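C2 toxin component I (Clostridium botulinum, PDB 2J3X) probably transfers ADP-ribose from NAD to actin inside target cells, as the enzymatic component of a binary clostridial toxin. Local coordinates at residues 63-68 and 222-227; 231-236 and 290-295; 236-241 and 379-384; 344-349 and 391-396. The protein carries 2 engineered substitutions. All coordinates share one frame; numbering follows the deposited sequence.

Contact 1: residues 63-68 and 222-227; sequences SSLTAI and YNKGSE. With SO4 (sulfate ion), chain V; SO4 (sulfate ion), chain U; SO4 (sulfate ion), chain M.
S63 O lies close to the plane of the N223 side-chain amide, 14° out of it, at the ND2 end, while CD2 of L65 lies over one face of the amide, 3.6 Å from ND2. CG1 of I68 comes tip to tip at the nitrogen edge, 3.8 Å from ND2. The bond itself, N223 ND2 to S63 O, is 2.9 Å long with an N-H...O angle of 153°. CG of N223 sits between the backbone N and the carbonyl carbon (chi1 64°), 3.6 Å from S63 O. OD1 at the other corner is bonded to a glycerol, and both polar ends of this buried group therefore have partners. CD1 of L65 also reaches the backbone O of N223 at 3.5 Å, and K224 brings CG up to CD2 of L65 at 4.3 Å before its extended chain carries NZ to a sulfate. Beside the bonded carbonyl, S64 is the N-cap of helix 65-73, its OG accepting from A67 N at 2.9 Å. A helix N-terminus from the N-terminal half thus meets the loop running from strand 206-216 to helix 227-234, consistent with a junction between the two ADP-ribosyltransferase-like halves, as in related binary toxin enzymes.

Contact 2: residues 231-236 and 290-295; sequences AENYGD and PIPQTL
Q293 OE1, 4.5 Å from N233 ND2, is gripped by three donors: the indole NE1 of W229, one water at 3.2 Å from OE1, and a second water whose bond is weak. Both waters carry on to the N233 amide. The first accepts from N233 ND2 at 2.9 Å, and the second donates to N233 OD1 at the same distance, so the amide and OE1 are bridged twice. N233 ND2 also donates to W229 O one helical turn back, which ties this asparagine and Q293 to the same tryptophan. Next to the waters P292 CG packs against N233 OD1 at 3.5 Å, the two side chains crossing obliquely. Y234 adds its phenol end. The hydroxyl is hydrogen-bonded to K289 O and lies 3.4 Å from P290 O and 3.5 Å from I291 CA. Its apolar neighbours are close by: OH is 3.6 Å from I291 CD1 and the ring carbon CE2 is 4.2 Å from P292 CD. The C-terminal part of helix 227-234 is thereby set against the loop between helix 273-286 and strand 295-301, the outermost strand of the five-stranded sheet in the C-terminal ADP-ribosyltransferase fold.

Contact 3: residues 236-241 and 379-384; sequences DYISKL and YGFSGF
I238 and F381 make the main apolar contact, a CH-pi interaction: CD1 of I238 stands over the centre of the F381 ring, 3.7 Å from its centroid and 8° off the normal. CD1 is anti to CA (chi2 174°), an extended form that carries the methyl over the ring while CG1 packs 3.7 Å from CZ of F381. Y237 joins from the rim. Its CD2 is 4.0 Å from F381 CE1, each atom near the plane of the other's ring, so these two rings meet edge to edge. The tyrosine is held elsewhere by its OH, bonded to A285 O, and F381 also rests on L246, L249 and L253 of helix 243-254. Toward the backbone, I238 CD1 comes within 3.3 Å of the carbonyl O of G380, a residue whose phi of 101° by itself calls for glycine. The polar part is water-mediated: one water donates to Y379 O at 2.8 Å and accepts only weakly from I238 N. Beyond F381 the chain makes a type II turn to F384, with G383 inside it. This loop, between strand 375-377 and strand 389-392, probably corresponds to the ARTT (turn-turn) loop of ADP-ribosylating toxins.

Contact 4: residues 344-349 and 391-396; sequences LSFSST and LLNKNS
S347 and L392 form an antiparallel hydrogen-bonded pair, with S347 N donating to L392 O at 3.2 Å and L392 N returning a nearly straight bond (174°) to S347 O at 2.8 Å, and S348 and L391 follow as a non-hydrogen-bonded pair. On the face with S347, CG2 of T349 meets CD1 of L392 at 3.9 Å, the two side chains crossing at about a right angle. L391 lies on the other face with S348, and its CD1 turns back to touch F346 CB at 4.0 Å. Strands 347-350 and 389-392 are edge and middle of a three-stranded antiparallel sheet; S348 and T349 begin the S-T-S motif of this toxin family, usually associated with the NAD site, and the carbonyl of S348 accepts from R299. Past the bridge a water takes over: it donates to S345 O and N393 O and accepts from S347 OG. F346 and K394 run side by side, with CB of K394 over the ring centre, 4.1 Å from the centroid, in a CH-pi contact. At CE1 the ring has OD1 of N393 obliquely placed at 3.4 Å, an oxygen hydrogen-bonded to S283 OG. Helices 257-265 and 273-286 pack on F346 as well, and Y252 meets its ring edge-to-face.

Contact 1 closes first at 222-227, leading into helix 227-234, which carries 231-234 of contact 2; their centres are about 20 Å apart. Contacts 2 and 3 lie about 12 Å apart, share D236, and alternate along the chain, with Y379 of contact 3 packed on A231, Y234 and G235 of contact 2. Contact 1 touches contact 3 too, through E227 against Y379. Contact 4 is about 17 Å from contact 2 and 18 Å from contact 3 without touching either; its strand 389-392 directly follows the loop that holds 379-384. Contact 1 therefore links the two halves of the chain, and the other three tie together the presumed catalytic half.

Contact 1: residues 63-68 and 222-227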
loop_
_atom_site.group_PDB
_atom_site.type_symbol
_atom_site.label_atom_id
_atom_site.label_comp_id
_atom_site.label_asym_id
_atom_site.label_seq_id
_atom_site.Cartn_x
_atom_site.Cartn_y
_atom_site.Cartn_z
ATOM N N SER A 63 -3.905 0.962 11.507
ATOM C CA SER A 63 -4.250 0.939 12.916
ATOM C C SER A 63 -5.742 0.665 13.016
ATOM O O SER A 63 -6.524 1.006 12.097
ATOM C CB SER A 63 -3.919 2.285 13.549
ATOM O OG SER A 63 -2.527 2.598 13.399
ATOM N N SER A 64 -6.171 0.018 14.105
ATOM C CA SER A 64 -7.594 -0.357 14.235
ATOM C C SER A 64 -8.529 0.891 14.321
ATOM O O SER A 64 -8.123 1.947 14.834
ATOM C CB SER A 64 -7.863 -1.224 15.480
ATOM O OG SER A 64 -7.770 -0.416 16.646
ATOM N N LEU A 65 -9.795 0.722 13.915
ATOM C CA LEU A 65 -10.801 1.801 14.062
ATOM C C LEU A 65 -10.956 2.167 15.557
ATOM O O LEU A 65 -11.132 3.342 15.889
ATOM C CB LEU A 65 -12.154 1.421 13.380
ATOM C CG LEU A 65 -11.879 1.016 11.896
ATOM C CD1 LEU A 65 -13.105 0.369 11.208
ATOM C CD2 LEU A 65 -11.425 2.169 11.076
ATOM N N THR A 66 -10.844 1.182 16.449
ATOM C CA THR A 66 -10.789 1.471 17.900
ATOM C C THR A 66 -9.677 2.445 18.273
ATOM O O THR A 66 -9.906 3.421 18.999
ATOM C CB THR A 66 -10.623 0.167 18.694
ATOM O OG1 THR A 66 -11.759 -0.646 18.446
ATOM C CG2 THR A 66 -10.584 0.460 20.202
ATOM N N ALA A 67 -8.484 2.210 17.727
ATOM C CA ALA A 67 -7.336 3.040 18.037
ATOM C C ALA A 67 -7.560 4.438 17.440
ATOM O O ALA A 67 -7.216 5.448 18.061
ATOM C CB ALA A 67 -6.068 2.408 17.457
ATOM N N ILE A 68 -8.173 4.525 16.243
ATOM C CA ILE A 68 -8.446 5.843 15.668
ATOM C C ILE A 68 -9.419 6.637 16.546
ATOM O O ILE A 68 -9.200 7.830 16.823
ATOM C CB ILE A 68 -9.070 5.690 14.226
ATOM C CG1 ILE A 68 -8.088 4.954 13.312
ATOM C CG2 ILE A 68 -9.471 7.061 13.611
ATOM C CD1 ILE A 68 -6.600 5.482 13.320
ATOM N N TYR A 222 -8.128 -0.100 3.153
ATOM C CA TYR A 222 -7.226 0.086 4.336
ATOM C C TYR A 222 -7.977 -0.408 5.581
ATOM O O TYR A 222 -8.574 -1.507 5.525
ATOM C CB TYR A 222 -6.684 1.545 4.467
ATOM C CG TYR A 222 -6.010 1.943 3.176
ATOM C CD1 TYR A 222 -4.787 1.406 2.799
ATOM C CD2 TYR A 222 -6.658 2.826 2.314
ATOM C CE1 TYR A 222 -4.187 1.773 1.588
ATOM C CE2 TYR A 222 -6.094 3.179 1.071
ATOM C CZ TYR A 222 -4.882 2.626 0.721
ATOM O OH TYR A 222 -4.366 3.014 -0.516
ATOM N N ASN A 223 -7.955 0.360 6.669
ATOM C CA ASN A 223 -8.589 -0.085 7.928
ATOM C C ASN A 223 -10.119 0.034 7.933
ATOM O O ASN A 223 -10.781 -0.588 8.766
ATOM C CB ASN A 223 -7.962 0.644 9.131
ATOM C CG ASN A 223 -8.187 2.111 9.102
ATOM O OD1 ASN A 223 -8.514 2.692 8.041
ATOM N ND2 ASN A 223 -7.959 2.757 10.244
ATOM N N LYS A 224 -10.699 0.751 6.944
ATOM C CA LYS A 224 -12.154 1.008 6.955
ATOM C C LYS A 224 -12.939 -0.168 6.389
ATOM O O LYS A 224 -14.076 -0.402 6.792
ATOM C CB LYS A 224 -12.493 2.322 6.187
ATOM C CG LYS A 224 -12.083 3.535 7.029
ATOM C CD LYS A 224 -12.223 4.842 6.216
ATOM C CE LYS A 224 -11.789 6.090 7.030
ATOM N NZ LYS A 224 -11.588 7.303 6.136
ATOM N N GLY A 225 -12.328 -0.914 5.467
ATOM C CA GLY A 225 -13.017 -2.066 4.802
ATOM C C GLY A 225 -14.154 -1.556 3.932
ATOM O O GLY A 225 -14.288 -0.335 3.715
ATOM N N SER A 226 -14.984 -2.493 3.462
ATOM C CA SER A 226 -16.192 -2.148 2.709
ATOM C C SER A 226 -17.129 -3.329 2.727
ATOM O O SER A 226 -17.027 -4.232 1.900
ATOM C CB SER A 226 -15.858 -1.819 1.238
ATOM O OG SER A 226 -17.036 -1.441 0.508
ATOM N N GLU A 227 -18.081 -3.287 3.641
ATOM C CA GLU A 227 -19.108 -4.315 3.597
ATOM C C GLU A 227 -19.898 -4.145 2.305
ATOM O O GLU A 227 -20.336 -5.143 1.740
ATOM C CB GLU A 227 -20.021 -4.146 4.798
ATOM C CG GLU A 227 -21.158 -5.176 4.850
ATOM C CD GLU A 227 -20.736 -6.567 5.264
ATOM O OE1 GLU A 227 -19.566 -6.826 5.497
ATOM O OE2 GLU A 227 -21.585 -7.464 5.348
HETATM S S SO4 V . -20.213 -0.223 4.451
HETATM O O1 SO4 V . -20.126 1.223 4.171
HETATM O O2 SO4 V . -21.150 -0.679 3.468
HETATM O O3 SO4 V . -18.962 -0.949 4.324
HETATM O O4 SO4 V . -20.873 -0.508 5.718
HETATM S S SO4 U . -14.878 0.587 19.536
HETATM O O1 SO4 U . -14.186 1.608 20.327
HETATM O O2 SO4 U . -15.284 1.026 18.180
HETATM O O3 SO4 U . -13.977 -0.569 19.406
HETATM O O4 SO4 U . -16.089 0.153 20.246
HETATM S S SO4 M . -10.895 9.922 9.195
HETATM O O1 SO4 M . -9.602 10.451 9.756
HETATM O O2 SO4 M . -11.589 11.089 8.658
HETATM O O3 SO4 M . -10.619 9.021 8.070
HETATM O O4 SO4 M . -11.696 9.273 10.239
#

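Contact 2: residues 231-236 and 290-295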
loop_
_atom_site.group_PDB
_atom_site.type_symbol
_atom_site.label_atom_id
_atom_site.label_comp_id
_atom_site.label_asym_id
_atom_site.label_seq_id
_atom_site.Cartn_x
_atom_site.Cartn_y
_atom_site.Cartn_z
ATOM N N ALA A 231 -21.426 -6.848 -0.292
ATOM C CA ALA A 231 -22.861 -6.943 -0.624
ATOM C C ALA A 231 -23.130 -6.836 -2.125
ATOM O O ALA A 231 -23.965 -7.563 -2.654
ATOM C CB ALA A 231 -23.675 -5.818 0.144
ATOM N N GLU A 232 -22.434 -5.904 -2.802
ATOM C CA GLU A 232 -22.636 -5.639 -4.230
ATOM C C GLU A 232 -22.204 -6.829 -5.055
ATOM O O GLU A 232 -22.846 -7.194 -6.041
ATOM C CB GLU A 232 -21.760 -4.430 -4.659
ATOM C CG GLU A 232 -22.259 -3.114 -4.173
ATOM C CD GLU A 232 -21.145 -2.042 -4.006
ATOM O OE1 GLU A 232 -19.979 -2.201 -4.486
ATOM O OE2 GLU A 232 -21.458 -1.017 -3.359
ATOM N N ASN A 233 -21.086 -7.435 -4.650
ATOM C CA ASN A 233 -20.420 -8.448 -5.446
ATOM C C ASN A 233 -20.745 -9.876 -5.073
ATOM O O ASN A 233 -20.551 -10.779 -5.879
ATOM C CB ASN A 233 -18.930 -8.181 -5.422
ATOM C CG ASN A 233 -18.579 -6.914 -6.236
ATOM O OD1 ASN A 233 -18.664 -6.941 -7.491
ATOM N ND2 ASN A 233 -18.247 -5.809 -5.562
ATOM N N TYR A 234 -21.194 -10.050 -3.830
ATOM C CA TYR A 234 -21.511 -11.385 -3.306
ATOM C C TYR A 234 -22.883 -11.463 -2.665
ATOM O O TYR A 234 -23.203 -12.456 -1.976
ATOM C CB TYR A 234 -20.399 -11.856 -2.316
ATOM C CG TYR A 234 -19.136 -12.172 -3.124
ATOM C CD1 TYR A 234 -18.919 -13.476 -3.623
ATOM C CD2 TYR A 234 -18.202 -11.134 -3.468
ATOM C CE1 TYR A 234 -17.814 -13.737 -4.440
ATOM C CE2 TYR A 234 -17.112 -11.410 -4.256
ATOM C CZ TYR A 234 -16.914 -12.685 -4.706
ATOM O OH TYR A 234 -15.848 -12.974 -5.530
ATOM N N GLY A 235 -23.724 -10.451 -2.890
ATOM C CA GLY A 235 -25.114 -10.548 -2.442
ATOM C C GLY A 235 -25.798 -11.817 -2.923
ATOM O O GLY A 235 -26.438 -12.517 -2.110
ATOM N N ASP A 236 -25.665 -12.136 -4.217
ATOM C CA ASP A 236 -26.331 -13.309 -4.775
ATOM C C ASP A 236 -25.517 -14.583 -4.677
ATOM O O ASP A 236 -25.883 -15.601 -5.254
ATOM C CB ASP A 236 -26.847 -13.062 -6.205
ATOM C CG ASP A 236 -25.737 -12.910 -7.227
ATOM O OD1 ASP A 236 -24.569 -12.985 -6.839
ATOM O OD2 ASP A 236 -26.071 -12.693 -8.435
ATOM N N PRO A 290 -15.702 -16.054 -8.925
ATOM C CA PRO A 290 -14.322 -15.612 -8.644
ATOM C C PRO A 290 -14.232 -14.081 -8.444
ATOM O O PRO A 290 -15.138 -13.322 -8.814
ATOM C CB PRO A 290 -13.541 -16.073 -9.890
ATOM C CG PRO A 290 -14.348 -17.331 -10.382
ATOM C CD PRO A 290 -15.782 -16.815 -10.192
ATOM N N ILE A 291 -13.157 -13.634 -7.802
ATOM C CA ILE A 291 -13.017 -12.211 -7.522
ATOM C C ILE A 291 -13.252 -11.377 -8.802
ATOM O O ILE A 291 -12.617 -11.606 -9.807
ATOM C CB ILE A 291 -11.601 -11.967 -6.994
ATOM C CG1 ILE A 291 -11.363 -12.769 -5.681
ATOM C CG2 ILE A 291 -11.329 -10.472 -6.771
ATOM C CD1 ILE A 291 -12.444 -12.472 -4.565
ATOM N N PRO A 292 -14.226 -10.466 -8.777
ATOM C CA PRO A 292 -14.686 -9.855 -10.048
ATOM C C PRO A 292 -13.794 -8.739 -10.584
ATOM O O PRO A 292 -13.930 -8.350 -11.740
ATOM C CB PRO A 292 -16.071 -9.329 -9.675
ATOM C CG PRO A 292 -15.954 -9.010 -8.231
ATOM C CD PRO A 292 -15.081 -10.096 -7.643
ATOM N N GLN A 293 -12.996 -8.120 -9.706
ATOM C CA GLN A 293 -12.105 -7.016 -10.137
ATOM C C GLN A 293 -10.923 -7.038 -9.208
ATOM O O GLN A 293 -11.026 -7.596 -8.118
ATOM C CB GLN A 293 -12.823 -5.659 -10.070
ATOM C CG GLN A 293 -13.168 -5.222 -8.596
ATOM C CD GLN A 293 -13.963 -3.927 -8.459
ATOM O OE1 GLN A 293 -14.853 -3.844 -7.665
ATOM N NE2 GLN A 293 -13.628 -2.905 -9.272
ATOM N N THR A 294 -9.835 -6.405 -9.590
ATOM C CA THR A 294 -8.650 -6.395 -8.713
ATOM C C THR A 294 -8.906 -5.514 -7.491
ATOM O O THR A 294 -9.360 -4.387 -7.620
ATOM C CB THR A 294 -7.452 -5.914 -9.503
ATOM O OG1 THR A 294 -7.245 -6.840 -10.578
ATOM C CG2 THR A 294 -6.153 -5.923 -8.619
ATOM N N LEU A 295 -8.558 -6.032 -6.330
ATOM C CA LEU A 295 -8.563 -5.215 -5.153
ATOM C C LEU A 295 -7.661 -5.787 -4.085
ATOM O O LEU A 295 -7.215 -6.901 -4.187
ATOM C CB LEU A 295 -9.965 -5.082 -4.619
ATOM C CG LEU A 295 -10.548 -6.222 -3.823
ATOM C CD1 LEU A 295 -11.758 -5.741 -3.067
ATOM C CD2 LEU A 295 -10.800 -7.458 -4.628
HETATM O O HOH W 1 -17.905 -3.362 -6.993
HETATM O O HOH W 2 -16.774 -5.802 -9.315
#

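Contact 3: residues 236-241 and 379-384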
loop_
_atom_site.group_PDB
_atom_site.type_symbol
_atom_site.label_atom_id
_atom_site.label_comp_id
_atom_site.label_asym_id
_atom_site.label_seq_id
_atom_site.Cartn_x
_atom_site.Cartn_y
_atom_site.Cartn_z
ATOM N N ASP A 236 -25.665 -12.136 -4.217
ATOM C CA ASP A 236 -26.331 -13.309 -4.775
ATOM C C ASP A 236 -25.517 -14.583 -4.677
ATOM O O ASP A 236 -25.883 -15.601 -5.254
ATOM C CB ASP A 236 -26.847 -13.062 -6.205
ATOM C CG ASP A 236 -25.737 -12.910 -7.227
ATOM O OD1 ASP A 236 -24.569 -12.985 -6.839
ATOM O OD2 ASP A 236 -26.071 -12.693 -8.435
ATOM N N TYR A 237 -24.422 -14.541 -3.923
ATOM C CA TYR A 237 -23.474 -15.657 -3.901
ATOM C C TYR A 237 -24.146 -16.959 -3.396
ATOM O O TYR A 237 -24.046 -17.996 -4.076
ATOM C CB TYR A 237 -22.244 -15.289 -3.056
ATOM C CG TYR A 237 -21.240 -16.399 -2.925
ATOM C CD1 TYR A 237 -20.607 -16.891 -4.064
ATOM C CD2 TYR A 237 -20.855 -16.884 -1.672
ATOM C CE1 TYR A 237 -19.640 -17.918 -3.966
ATOM C CE2 TYR A 237 -19.913 -17.924 -1.574
ATOM C CZ TYR A 237 -19.317 -18.408 -2.718
ATOM O OH TYR A 237 -18.358 -19.397 -2.643
ATOM N N ILE A 238 -24.837 -16.926 -2.255
ATOM C CA ILE A 238 -25.461 -18.157 -1.757
ATOM C C ILE A 238 -26.503 -18.712 -2.738
ATOM O O ILE A 238 -26.589 -19.941 -2.938
ATOM C CB ILE A 238 -25.976 -17.980 -0.309
ATOM C CG1 ILE A 238 -24.743 -17.824 0.614
ATOM C CG2 ILE A 238 -26.877 -19.183 0.171
ATOM C CD1 ILE A 238 -25.107 -17.494 2.084
ATOM N N SER A 239 -27.256 -17.813 -3.401
ATOM C CA SER A 239 -28.266 -18.225 -4.379
ATOM C C SER A 239 -27.600 -19.025 -5.495
ATOM O O SER A 239 -28.289 -19.764 -6.178
ATOM C CB SER A 239 -28.993 -17.003 -4.968
ATOM O OG SER A 239 -28.226 -16.415 -6.034
ATOM N N LYS A 240 -26.289 -18.868 -5.690
ATOM C CA LYS A 240 -25.609 -19.577 -6.815
ATOM C C LYS A 240 -24.981 -20.912 -6.440
ATOM O O LYS A 240 -24.495 -21.648 -7.349
ATOM C CB LYS A 240 -24.491 -18.717 -7.395
ATOM C CG LYS A 240 -25.034 -17.465 -8.163
ATOM C CD LYS A 240 -23.912 -16.632 -8.713
ATOM C CE LYS A 240 -24.410 -15.596 -9.679
ATOM N NZ LYS A 240 -24.671 -16.221 -11.048
ATOM N N LEU A 241 -24.965 -21.226 -5.159
ATOM C CA LEU A 241 -24.302 -22.436 -4.645
ATOM C C LEU A 241 -25.292 -23.619 -4.642
ATOM O O LEU A 241 -26.475 -23.433 -4.359
ATOM C CB LEU A 241 -23.844 -22.202 -3.203
ATOM C CG LEU A 241 -22.712 -21.179 -2.973
ATOM C CD1 LEU A 241 -22.246 -21.196 -1.521
ATOM C CD2 LEU A 241 -21.546 -21.385 -3.942
ATOM N N TYR A 379 -20.352 -13.311 2.352
ATOM C CA TYR A 379 -21.505 -12.409 2.499
ATOM C C TYR A 379 -22.751 -13.277 2.491
ATOM O O TYR A 379 -22.867 -14.151 1.640
ATOM C CB TYR A 379 -21.565 -11.379 1.358
ATOM C CG TYR A 379 -22.654 -10.347 1.596
ATOM C CD1 TYR A 379 -22.423 -9.255 2.391
ATOM C CD2 TYR A 379 -23.937 -10.490 1.022
ATOM C CE1 TYR A 379 -23.431 -8.322 2.682
ATOM C CE2 TYR A 379 -24.968 -9.541 1.305
ATOM C CZ TYR A 379 -24.698 -8.469 2.131
ATOM O OH TYR A 379 -25.679 -7.516 2.428
ATOM N N GLY A 380 -23.668 -13.023 3.437
ATOM C CA GLY A 380 -24.936 -13.798 3.436
ATOM C C GLY A 380 -24.895 -14.905 4.483
ATOM O O GLY A 380 -25.890 -15.634 4.665
ATOM N N PHE A 381 -23.767 -15.024 5.175
ATOM C CA PHE A 381 -23.539 -16.107 6.152
ATOM C C PHE A 381 -23.728 -15.625 7.601
ATOM O O PHE A 381 -23.052 -14.676 8.045
ATOM C CB PHE A 381 -22.120 -16.653 5.975
ATOM C CG PHE A 381 -21.907 -17.347 4.675
ATOM C CD1 PHE A 381 -21.515 -16.632 3.539
ATOM C CD2 PHE A 381 -22.127 -18.727 4.557
ATOM C CE1 PHE A 381 -21.322 -17.301 2.288
ATOM C CE2 PHE A 381 -21.935 -19.373 3.345
ATOM C CZ PHE A 381 -21.534 -18.668 2.217
ATOM N N SER A 382 -24.656 -16.257 8.337
ATOM C CA SER A 382 -24.891 -15.902 9.760
ATOM C C SER A 382 -23.579 -15.939 10.552
ATOM O O SER A 382 -22.792 -16.868 10.407
ATOM C CB SER A 382 -25.882 -16.926 10.393
ATOM O OG SER A 382 -27.032 -17.055 9.587
ATOM N N GLY A 383 -23.313 -14.909 11.333
ATOM C CA GLY A 383 -22.170 -14.917 12.240
ATOM C C GLY A 383 -20.933 -14.248 11.658
ATOM O O GLY A 383 -19.922 -14.155 12.321
ATOM N N PHE A 384 -21.046 -13.788 10.416
ATOM C CA PHE A 384 -19.917 -13.218 9.631
ATOM C C PHE A 384 -20.070 -11.796 9.166
ATOM O O PHE A 384 -19.236 -11.339 8.383
ATOM C CB PHE A 384 -19.604 -14.099 8.427
ATOM C CG PHE A 384 -18.757 -15.219 8.790
ATOM C CD1 PHE A 384 -19.312 -16.373 9.355
ATOM C CD2 PHE A 384 -17.386 -15.111 8.694
ATOM C CE1 PHE A 384 -18.515 -17.408 9.788
ATOM C CE2 PHE A 384 -16.580 -16.172 9.112
ATOM C CZ PHE A 384 -17.158 -17.312 9.668
HETATM O O HOH W 3 -24.816 -14.128 -0.311
#

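Contact 4: residues 344-349 and 391-396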
loop_
_atom_site.group_PDB
_atom_site.type_symbol
_atom_site.label_atom_id
_atom_site.label_comp_id
_atom_site.label_asym_id
_atom_site.label_seq_id
_atom_site.Cartn_x
_atom_site.Cartn_y
_atom_site.Cartn_z
ATOM N N LEU A 344 -1.106 -23.774 2.022
ATOM C CA LEU A 344 -1.562 -25.105 1.606
ATOM C C LEU A 344 -3.061 -25.326 1.783
ATOM O O LEU A 344 -3.676 -25.953 0.956
ATOM C CB LEU A 344 -0.764 -26.194 2.361
ATOM C CG LEU A 344 0.681 -26.371 1.870
ATOM C CD1 LEU A 344 1.360 -27.517 2.673
ATOM C CD2 LEU A 344 0.678 -26.671 0.399
ATOM N N SER A 345 -3.633 -24.751 2.823
ATOM C CA SER A 345 -5.055 -24.783 3.037
ATOM C C SER A 345 -5.733 -23.524 2.432
ATOM O O SER A 345 -5.061 -22.620 1.913
ATOM C CB SER A 345 -5.382 -24.818 4.530
ATOM O OG SER A 345 -6.738 -25.221 4.719
ATOM N N PHE A 346 -7.051 -23.485 2.554
ATOM C CA PHE A 346 -7.818 -22.228 2.314
ATOM C C PHE A 346 -7.298 -21.163 3.275
ATOM O O PHE A 346 -6.857 -21.495 4.393
ATOM C CB PHE A 346 -9.304 -22.488 2.567
ATOM C CG PHE A 346 -9.838 -23.614 1.747
ATOM C CD1 PHE A 346 -10.220 -23.415 0.423
ATOM C CD2 PHE A 346 -9.902 -24.931 2.293
ATOM C CE1 PHE A 346 -10.662 -24.497 -0.362
ATOM C CE2 PHE A 346 -10.352 -26.001 1.538
ATOM C CZ PHE A 346 -10.765 -25.796 0.210
ATOM N N SER A 347 -7.366 -19.895 2.892
ATOM C CA SER A 347 -6.856 -18.880 3.809
ATOM C C SER A 347 -7.774 -17.679 3.866
ATOM O O SER A 347 -8.335 -17.283 2.830
ATOM C CB SER A 347 -5.411 -18.476 3.491
ATOM O OG SER A 347 -5.271 -17.915 2.198
ATOM N N SER A 348 -7.963 -17.159 5.081
ATOM C CA SER A 348 -8.831 -16.010 5.297
ATOM C C SER A 348 -8.065 -14.692 5.142
ATOM O O SER A 348 -6.906 -14.522 5.583
ATOM C CB SER A 348 -9.477 -16.062 6.685
ATOM O OG SER A 348 -8.454 -15.920 7.599
ATOM N N THR A 349 -8.759 -13.733 4.520
ATOM C CA THR A 349 -8.268 -12.355 4.400
ATOM C C THR A 349 -9.466 -11.508 4.743
ATOM O O THR A 349 -10.584 -12.026 4.842
ATOM C CB THR A 349 -7.845 -12.019 2.916
ATOM O OG1 THR A 349 -9.027 -11.994 2.083
ATOM C CG2 THR A 349 -6.840 -13.038 2.365
ATOM N N LEU A 391 -12.496 -15.416 1.581
ATOM C CA LEU A 391 -11.848 -16.723 1.725
ATOM C C LEU A 391 -11.190 -17.118 0.412
ATOM O O LEU A 391 -11.870 -17.175 -0.633
ATOM C CB LEU A 391 -12.884 -17.781 2.170
ATOM C CG LEU A 391 -12.304 -19.204 2.284
ATOM C CD1 LEU A 391 -11.391 -19.182 3.447
ATOM C CD2 LEU A 391 -13.444 -20.218 2.531
ATOM N N LEU A 392 -9.891 -17.404 0.459
ATOM C CA LEU A 392 -9.185 -17.778 -0.780
ATOM C C LEU A 392 -9.076 -19.288 -0.919
ATOM O O LEU A 392 -8.910 -19.995 0.097
ATOM C CB LEU A 392 -7.750 -17.189 -0.776
ATOM C CG LEU A 392 -7.636 -15.677 -0.572
ATOM C CD1 LEU A 392 -6.171 -15.253 -0.720
ATOM C CD2 LEU A 392 -8.442 -14.954 -1.627
ATOM N N ASN A 393 -9.058 -19.745 -2.171
ATOM C CA ASN A 393 -8.887 -21.163 -2.464
ATOM C C ASN A 393 -7.566 -21.689 -1.885
ATOM O O ASN A 393 -6.569 -20.914 -1.689
ATOM C CB ASN A 393 -8.952 -21.385 -3.959
ATOM C CG ASN A 393 -9.186 -22.829 -4.317
ATOM O OD1 ASN A 393 -9.764 -23.585 -3.516
ATOM N ND2 ASN A 393 -8.771 -23.216 -5.535
ATOM N N LYS A 394 -7.577 -22.982 -1.542
ATOM C CA LYS A 394 -6.345 -23.654 -1.058
ATOM C C LYS A 394 -5.246 -23.512 -2.139
ATOM O O LYS A 394 -5.547 -23.366 -3.331
ATOM C CB LYS A 394 -6.659 -25.138 -0.783
ATOM C CG LYS A 394 -7.097 -25.896 -2.062
ATOM C CD LYS A 394 -7.699 -27.328 -1.867
ATOM C CE LYS A 394 -8.060 -27.867 -3.292
ATOM N NZ LYS A 394 -6.817 -28.187 -4.010
ATOM N N ASN A 395 -3.991 -23.581 -1.711
ATOM C CA ASN A 395 -2.863 -23.441 -2.631
ATOM C C ASN A 395 -2.758 -22.038 -3.256
ATOM O O ASN A 395 -2.237 -21.918 -4.347
ATOM C CB ASN A 395 -2.945 -24.493 -3.757
ATOM C CG ASN A 395 -2.831 -25.916 -3.244
ATOM O OD1 ASN A 395 -1.926 -26.217 -2.502
ATOM N ND2 ASN A 395 -3.743 -26.802 -3.667
ATOM N N SER A 396 -3.283 -20.995 -2.625
ATOM C CA SER A 396 -3.112 -19.642 -3.200
ATOM C C SER A 396 -1.703 -19.161 -2.819
ATOM O O SER A 396 -1.403 -18.964 -1.628
ATOM C CB SER A 396 -4.168 -18.661 -2.631
ATOM O OG SER A 396 -5.496 -18.971 -3.123
HETATM O O HOH W 4 -5.155 -20.261 0.477
#